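Local coordinates for putative creatinine amidohydrolase (Bacteroides fragilis, PDB 3LUB), which binds zinc and probably hydrolyses carbon-nitrogen bonds in linear amides, as a member of the creatininase superfamily, at residues Leu36-Leu41 with Asp162-Ser167; Glu148-Lys153 with Val237-Gly242. All blocks are in the same frame, centred on the assembly; numbering follows the deposited sequence.

Contact 1 of 2, residues Leu36-Leu41 with Asp162-Ser167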
ATOM      1  N   LEU F  36       3.042 -35.211  12.375  1.00 24.01           N
ATOM      2  CA  LEU F  36       2.956 -36.011  11.172  1.00 23.04           C
ATOM      3  C   LEU F  36       1.571 -36.501  10.915  1.00 21.81           C
ATOM      4  O   LEU F  36       1.293 -36.980   9.832  1.00 24.56           O
ATOM      5  CB  LEU F  36       3.930 -37.207  11.259  1.00 25.23           C
ATOM      6  CG  LEU F  36       5.425 -36.920  11.527  1.00 25.65           C
ATOM      7  CD1 LEU F  36       6.137 -38.219  11.883  1.00 22.96           C
ATOM      8  CD2 LEU F  36       6.092 -36.245  10.334  1.00 21.23           C
ATOM      9  N   HIS F  37       0.674 -36.362  11.876  1.00 22.00           N
ATOM     10  CA  HIS F  37      -0.571 -37.148  11.870  1.00 22.10           C
ATOM     11  C   HIS F  37      -1.853 -36.337  11.680  1.00 22.38           C
ATOM     12  O   HIS F  37      -2.894 -36.908  11.314  1.00 23.01           O
ATOM     13  CB  HIS F  37      -0.685 -37.960  13.156  1.00 22.67           C
ATOM     14  CG  HIS F  37      -0.854 -37.120  14.378  1.00 19.78           C
ATOM     15  ND1 HIS F  37       0.035 -36.127  14.722  1.00 22.77           N
ATOM     16  CD2 HIS F  37      -1.814 -37.120  15.332  1.00 17.29           C
ATOM     17  CE1 HIS F  37      -0.378 -35.545  15.836  1.00 23.42           C
ATOM     18  NE2 HIS F  37      -1.500 -36.126  16.221  1.00 18.26           N
ATOM     19  N   LEU F  38      -1.803 -35.019  11.901  1.00 21.33           N
ATOM     20  CA  LEU F  38      -3.020 -34.222  11.762  1.00 20.32           C
ATOM     21  C   LEU F  38      -3.035 -33.494  10.419  1.00 19.70           C
ATOM     22  O   LEU F  38      -1.977 -33.226   9.840  1.00 19.45           O
ATOM     23  CB  LEU F  38      -3.142 -33.231  12.898  1.00 18.99           C
ATOM     24  CG  LEU F  38      -3.583 -33.783  14.252  1.00 17.97           C
ATOM     25  CD1 LEU F  38      -3.209 -32.725  15.332  1.00 12.80           C
ATOM     26  CD2 LEU F  38      -5.066 -34.147  14.208  1.00 18.22           C
ATOM     27  N   PRO F  39      -4.232 -33.157   9.946  1.00 20.68           N
ATOM     28  CA  PRO F  39      -4.368 -32.432   8.698  1.00 20.78           C
ATOM     29  C   PRO F  39      -3.738 -31.036   8.686  1.00 19.75           C
ATOM     30  O   PRO F  39      -3.783 -30.297   9.702  1.00 18.27           O
ATOM     31  CB  PRO F  39      -5.883 -32.314   8.494  1.00 19.96           C
ATOM     32  CG  PRO F  39      -6.524 -33.035   9.601  1.00 22.73           C
ATOM     33  CD  PRO F  39      -5.538 -33.470  10.574  1.00 18.81           C
ATOM     34  N   TYR F  40      -3.195 -30.690   7.512  1.00 19.27           N
ATOM     35  CA  TYR F  40      -2.738 -29.321   7.191  1.00 18.87           C
ATOM     36  C   TYR F  40      -3.772 -28.258   7.487  1.00 18.10           C
ATOM     37  O   TYR F  40      -3.418 -27.140   7.843  1.00 18.60           O
ATOM     38  CB  TYR F  40      -2.328 -29.185   5.718  1.00 18.01           C
ATOM     39  CG  TYR F  40      -0.906 -29.599   5.435  1.00 20.18           C
ATOM     40  CD1 TYR F  40      -0.576 -30.919   5.258  1.00 17.22           C
ATOM     41  CD2 TYR F  40       0.111 -28.651   5.318  1.00 17.47           C
ATOM     42  CE1 TYR F  40       0.746 -31.290   4.983  1.00 23.79           C
ATOM     43  CE2 TYR F  40       1.415 -29.015   5.058  1.00 18.99           C
ATOM     44  CZ  TYR F  40       1.731 -30.328   4.892  1.00 19.70           C
ATOM     45  OH  TYR F  40       3.042 -30.708   4.598  1.00 24.84           O
ATOM     46  N   LEU F  41      -5.050 -28.605   7.366  1.00 18.18           N
ATOM     47  CA  LEU F  41      -6.142 -27.644   7.638  1.00 17.30           C
ATOM     48  C   LEU F  41      -6.808 -27.771   8.992  1.00 17.73           C
ATOM     49  O   LEU F  41      -7.870 -27.237   9.178  1.00 18.17           O
ATOM     50  CB  LEU F  41      -7.200 -27.744   6.528  1.00 18.66           C
ATOM     51  CG  LEU F  41      -6.785 -27.240   5.135  1.00 16.85           C
ATOM     52  CD1 LEU F  41      -7.972 -27.331   4.186  1.00 18.53           C
ATOM     53  CD2 LEU F  41      -6.359 -25.784   5.210  1.00 17.22           C
ATOM     54  N   ASP F 162       1.052 -27.446  22.941  1.00 31.57           N
ATOM     55  CA  ASP F 162       0.924 -26.163  22.241  1.00 30.61           C
ATOM     56  C   ASP F 162       0.490 -26.307  20.776  1.00 29.50           C
ATOM     57  O   ASP F 162      -0.216 -25.451  20.274  1.00 30.42           O
ATOM     58  CB  ASP F 162       2.245 -25.369  22.278  1.00 31.66           C
ATOM     59  CG  ASP F 162       2.646 -24.934  23.685  1.00 37.84           C
ATOM     60  OD1 ASP F 162       1.746 -24.621  24.508  1.00 46.75           O
ATOM     61  OD2 ASP F 162       3.873 -24.901  23.962  1.00 46.84           O
ATOM     62  N   HIS F 163       0.922 -27.357  20.081  1.00 26.15           N
ATOM     63  CA  HIS F 163       0.627 -27.473  18.656  1.00 23.75           C
ATOM     64  C   HIS F 163       0.540 -28.933  18.227  1.00 22.19           C
ATOM     65  O   HIS F 163       1.512 -29.667  18.354  1.00 20.72           O
ATOM     66  CB  HIS F 163       1.691 -26.733  17.849  1.00 22.64           C
ATOM     67  CG  HIS F 163       1.489 -26.828  16.378  1.00 22.43           C
ATOM     68  ND1 HIS F 163       0.448 -26.199  15.732  1.00 22.55           N
ATOM     69  CD2 HIS F 163       2.180 -27.489  15.424  1.00 25.21           C
ATOM     70  CE1 HIS F 163       0.510 -26.469  14.444  1.00 23.55           C
ATOM     71  NE2 HIS F 163       1.551 -27.242  14.226  1.00 18.73           N
ATOM     72  N   ALA F 164      -0.621 -29.343  17.706  1.00 21.20           N
ATOM     73  CA  ALA F 164      -0.808 -30.717  17.216  1.00 21.62           C
ATOM     74  C   ALA F 164      -0.616 -31.733  18.363  1.00 23.17           C
ATOM     75  O   ALA F 164      -0.158 -32.844  18.146  1.00 23.71           O
ATOM     76  CB  ALA F 164       0.176 -31.034  16.075  1.00 18.76           C
ATOM     77  N   GLY F 165      -0.961 -31.323  19.568  1.00 23.39           N
ATOM     78  CA  GLY F 165      -0.699 -32.096  20.767  1.00 24.11           C
ATOM     79  C   GLY F 165      -1.921 -32.881  21.129  1.00 23.45           C
ATOM     80  O   GLY F 165      -2.704 -33.238  20.259  1.00 23.76           O
ATOM     81  N   GLU F 166      -2.100 -33.135  22.419  1.00 23.04           N
ATOM     82  CA  GLU F 166      -3.142 -34.036  22.863  1.00 22.78           C
ATOM     83  C   GLU F 166      -4.495 -33.456  22.633  1.00 22.05           C
ATOM     84  O   GLU F 166      -5.383 -34.154  22.189  1.00 23.29           O
ATOM     85  CB  GLU F 166      -2.960 -34.423  24.343  1.00 23.95           C
ATOM     86  CG  GLU F 166      -3.819 -35.633  24.773  1.00 25.86           C
ATOM     87  CD  GLU F 166      -3.631 -35.999  26.242  1.00 25.61           C
ATOM     88  OE1 GLU F 166      -2.474 -36.056  26.689  1.00 21.02           O
ATOM     89  OE2 GLU F 166      -4.642 -36.215  26.929  1.00 26.11           O
ATOM     90  N   SER F 167      -4.666 -32.181  22.941  1.00 22.73           N
ATOM     91  CA  SER F 167      -5.945 -31.515  22.821  1.00 22.80           C
ATOM     92  C   SER F 167      -6.429 -31.371  21.372  1.00 23.04           C
ATOM     93  O   SER F 167      -7.607 -31.653  21.068  1.00 24.72           O
ATOM     94  CB  SER F 167      -5.859 -30.126  23.474  1.00 22.68           C
ATOM     95  OG  SER F 167      -4.725 -29.411  23.002  1.00 26.65           O
TER
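Leu38 and His37 meet Ala164 in a small, buried, mainly apolar contact between two loops beside the zinc site, one running from strand 23-28 to helix 42-62, the other entering helix 166-175. The tip of Leu38 does most of the work: its CD1 methyl lies 3.7 Å from Ala164 CA and 3.9 Å from Ala164 CB, so one branch rests on both the CA and the methyl of the alanine. His37 arrives from beside it. A chi1 of 66° sets its CG between the backbone N and the carbonyl carbon, folding the ring back over its neighbour until Leu38 CG sits 3.7 Å above one ring face, offset toward the rim. In this pose the ring turns its edge to Ala164, and CE1 comes 3.6 Å from Ala164 O, which lies in the ring plane. His37 NE2 has its hydrogen bond with Thr169 of helix 166-175, which helps to hold the ring in this orientation. The side chains of the zinc ligands His34 and Glu168 both lie close to that of Leu38. Apolar packing therefore adjoins the dinuclear zinc site directly, and the backbone N-H of Ala164, hydrogen-bonded to Glu168 OE1, probably helps to position that carboxylate, as a second-shell donor would.

Contact 2 of 2, residues Glu148-Lys153 with Val237-Gly242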
ATOM      1  N   GLU F 148      -9.112 -21.212  23.782  1.00 21.77           N
ATOM      2  CA  GLU F 148      -9.029 -20.388  24.976  1.00 21.43           C
ATOM      3  C   GLU F 148     -10.380 -20.125  25.625  1.00 22.29           C
ATOM      4  O   GLU F 148     -10.444 -19.542  26.715  1.00 24.28           O
ATOM      5  CB  GLU F 148      -8.375 -19.050  24.630  1.00 20.94           C
ATOM      6  CG  GLU F 148      -6.894 -19.178  24.532  1.00 22.80           C
ATOM      7  CD  GLU F 148      -6.216 -17.951  23.957  1.00 26.82           C
ATOM      8  OE1 GLU F 148      -6.918 -16.964  23.590  1.00 26.79           O
ATOM      9  OE2 GLU F 148      -4.967 -18.019  23.835  1.00 32.33           O
ATOM     10  N   VAL F 149     -11.459 -20.577  25.004  1.00 23.12           N
ATOM     11  CA  VAL F 149     -12.793 -20.354  25.561  1.00 22.45           C
ATOM     12  C   VAL F 149     -12.910 -21.120  26.894  1.00 24.04           C
ATOM     13  O   VAL F 149     -13.470 -20.602  27.874  1.00 23.05           O
ATOM     14  CB  VAL F 149     -13.887 -20.700  24.517  1.00 23.50           C
ATOM     15  CG1 VAL F 149     -15.305 -20.743  25.133  1.00 19.94           C
ATOM     16  CG2 VAL F 149     -13.795 -19.685  23.318  1.00 18.93           C
ATOM     17  N   VAL F 150     -12.343 -22.332  26.921  1.00 23.90           N
ATOM     18  CA  VAL F 150     -12.186 -23.158  28.128  1.00 22.88           C
ATOM     19  C   VAL F 150     -10.741 -23.624  28.129  1.00 24.20           C
ATOM     20  O   VAL F 150     -10.244 -24.050  27.095  1.00 23.53           O
ATOM     21  CB  VAL F 150     -13.103 -24.383  28.068  1.00 22.73           C
ATOM     22  CG1 VAL F 150     -12.889 -25.262  29.297  1.00 23.18           C
ATOM     23  CG2 VAL F 150     -14.564 -23.942  27.983  1.00 20.10           C
ATOM     24  N   SER F 151     -10.069 -23.555  29.280  1.00 26.97           N
ATOM     25  CA  SER F 151      -8.676 -24.049  29.404  1.00 29.30           C
ATOM     26  C   SER F 151      -8.622 -25.569  29.243  1.00 29.62           C
ATOM     27  O   SER F 151      -9.458 -26.277  29.799  1.00 30.34           O
ATOM     28  CB  SER F 151      -8.082 -23.677  30.782  1.00 30.71           C
ATOM     29  OG  SER F 151      -6.701 -24.024  30.879  1.00 35.10           O
ATOM     30  N   PRO F 152      -7.627 -26.077  28.511  1.00 31.46           N
ATOM     31  CA  PRO F 152      -7.476 -27.515  28.312  1.00 32.83           C
ATOM     32  C   PRO F 152      -6.988 -28.221  29.555  1.00 34.87           C
ATOM     33  O   PRO F 152      -7.192 -29.442  29.723  1.00 34.43           O
ATOM     34  CB  PRO F 152      -6.420 -27.621  27.195  1.00 34.71           C
ATOM     35  CG  PRO F 152      -5.627 -26.337  27.262  1.00 33.84           C
ATOM     36  CD  PRO F 152      -6.576 -25.295  27.827  1.00 34.59           C
ATOM     37  N   LYS F 153      -6.344 -27.453  30.427  1.00 41.48           N
ATOM     38  CA  LYS F 153      -5.892 -27.987  31.699  1.00 43.90           C
ATOM     39  C   LYS F 153      -7.077 -28.626  32.464  1.00 40.74           C
ATOM     40  O   LYS F 153      -8.170 -28.062  32.579  1.00 41.87           O
ATOM     41  CB  LYS F 153      -5.149 -26.892  32.476  1.00 46.04           C
ATOM     42  CG  LYS F 153      -3.843 -26.431  31.738  1.00 45.09           C
ATOM     43  CD  LYS F 153      -3.424 -25.015  32.140  1.00 48.41           C
ATOM     44  CE  LYS F 153      -2.802 -24.955  33.561  1.00 58.56           C
ATOM     45  NZ  LYS F 153      -2.347 -23.565  33.944  1.00 54.17           N
ATOM     46  N   VAL F 237     -18.511 -25.186  23.280  1.00 20.72           N
ATOM     47  CA  VAL F 237     -19.722 -24.998  22.465  1.00 20.49           C
ATOM     48  C   VAL F 237     -20.812 -24.251  23.192  1.00 21.71           C
ATOM     49  O   VAL F 237     -21.439 -23.337  22.635  1.00 22.10           O
ATOM     50  CB  VAL F 237     -20.232 -26.353  21.923  1.00 20.01           C
ATOM     51  CG1 VAL F 237     -21.714 -26.221  21.479  1.00 18.50           C
ATOM     52  CG2 VAL F 237     -19.290 -26.813  20.746  1.00 19.33           C
ATOM     53  N   GLU F 238     -21.006 -24.598  24.463  1.00 23.19           N
ATOM     54  CA  GLU F 238     -22.044 -23.973  25.279  1.00 23.14           C
ATOM     55  C   GLU F 238     -21.730 -22.500  25.606  1.00 21.76           C
ATOM     56  O   GLU F 238     -22.615 -21.621  25.543  1.00 21.73           O
ATOM     57  CB  GLU F 238     -22.244 -24.817  26.571  1.00 24.98           C
ATOM     58  CG  GLU F 238     -23.550 -24.491  27.320  1.00 31.86           C
ATOM     59  CD  GLU F 238     -23.496 -23.151  28.025  1.00 37.82           C
ATOM     60  OE1 GLU F 238     -22.427 -22.832  28.598  1.00 45.06           O
ATOM     61  OE2 GLU F 238     -24.504 -22.403  27.989  1.00 39.89           O
ATOM     62  N   LYS F 239     -20.469 -22.218  25.946  1.00 22.00           N
ATOM     63  CA  LYS F 239     -20.049 -20.814  26.143  1.00 23.42           C
ATOM     64  C   LYS F 239     -20.154 -19.971  24.875  1.00 22.11           C
ATOM     65  O   LYS F 239     -20.556 -18.820  24.934  1.00 22.28           O
ATOM     66  CB  LYS F 239     -18.621 -20.718  26.661  1.00 23.25           C
ATOM     67  CG  LYS F 239     -18.466 -20.811  28.162  1.00 28.44           C
ATOM     68  CD  LYS F 239     -17.064 -20.293  28.581  1.00 33.13           C
ATOM     69  CE  LYS F 239     -16.681 -20.763  29.986  1.00 45.11           C
ATOM     70  NZ  LYS F 239     -17.814 -20.646  30.963  1.00 46.49           N
ATOM     71  N   LEU F 240     -19.768 -20.528  23.729  1.00 22.30           N
ATOM     72  CA  LEU F 240     -19.853 -19.794  22.467  1.00 21.23           C
ATOM     73  C   LEU F 240     -21.316 -19.518  22.108  1.00 21.08           C
ATOM     74  O   LEU F 240     -21.673 -18.395  21.757  1.00 20.43           O
ATOM     75  CB  LEU F 240     -19.091 -20.533  21.341  1.00 21.87           C
ATOM     76  CG  LEU F 240     -17.563 -20.392  21.409  1.00 21.27           C
ATOM     77  CD1 LEU F 240     -16.790 -21.383  20.522  1.00 16.80           C
ATOM     78  CD2 LEU F 240     -17.094 -18.910  21.107  1.00 22.99           C
ATOM     79  N   ALA F 241     -22.171 -20.526  22.253  1.00 21.33           N
ATOM     80  CA  ALA F 241     -23.602 -20.352  22.055  1.00 20.78           C
ATOM     81  C   ALA F 241     -24.149 -19.183  22.889  1.00 20.63           C
ATOM     82  O   ALA F 241     -24.917 -18.359  22.398  1.00 22.84           O
ATOM     83  CB  ALA F 241     -24.350 -21.653  22.413  1.00 19.50           C
ATOM     84  N   GLY F 242     -23.757 -19.140  24.157  1.00 21.25           N
ATOM     85  CA  GLY F 242     -24.109 -18.027  25.028  1.00 21.57           C
ATOM     86  C   GLY F 242     -23.653 -16.642  24.541  1.00 21.98           C
ATOM     87  O   GLY F 242     -24.417 -15.658  24.611  1.00 22.63           O
TER
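Lys239 lies against Val149 where the loop leaving strand 140-145 passes over helix 226-249, and the lysine can be followed outward from the helix. Its CB starts 3.7 Å from Val149 CG1. Farther along, CD remains beside the same methyl, at 3.9 Å, and at the same time reaches the loop backbone, 3.7 Å from Val149 O. CE continues past that carbonyl, with 3.8 Å between Lys239 CE and Val149 O, and also approaches the neighbouring valine, 4.3 Å from Val150 CG2. The chain bends only in its last torsion, about the CD-CE bond (chi4 -43°), which turns NZ out of the extended run; a bound calcium ion lies about 5 Å from the nearest atom of the lysine side chain. The two side chains run alongside one another, pointing opposite ways, joined by van der Waals contacts to a methyl and a carbonyl oxygen, with no hydrogen bond between the segments. With CG1 anti to the backbone N (chi1 169°) and given over to Lys239, Val149 CG2 is left to meet Leu240, whose CD2 is 4.0 Å away. Leu240 in turn packs on Ile50 and Ala54 of helix 42-62, while Val202 of a neighbouring subunit touches both Val149 and Lys239. This is plain loop-on-helix packing away from the zinc site: in this alpha/beta fold, the loop after 140-145, the outermost strand of this chain's parallel sheet, is laid on the long C-terminal helix 226-249.

In the fold
From the N terminus, the chain leaves strand 23-28, enters 36-41 and then builds helix 42-62 and the remaining strands of the parallel sheet. After strand 140-145 it passes through 148-153 and reaches 162-167, where contact 1 closes a loop of 120 intervening residues. Contact 2 closes later, when helix 226-249 brings 237-242 back to 148-153 across 83 residues. Because 148-153 lies between 36-41 and 162-167 while its partner 237-242 comes after both, the two closures cross. Their centres are 19 Å apart and they do not touch. Contact 1 ties together loops at the zinc site, whereas contact 2 joins the loop after strand 140-145 to the C-terminal helix.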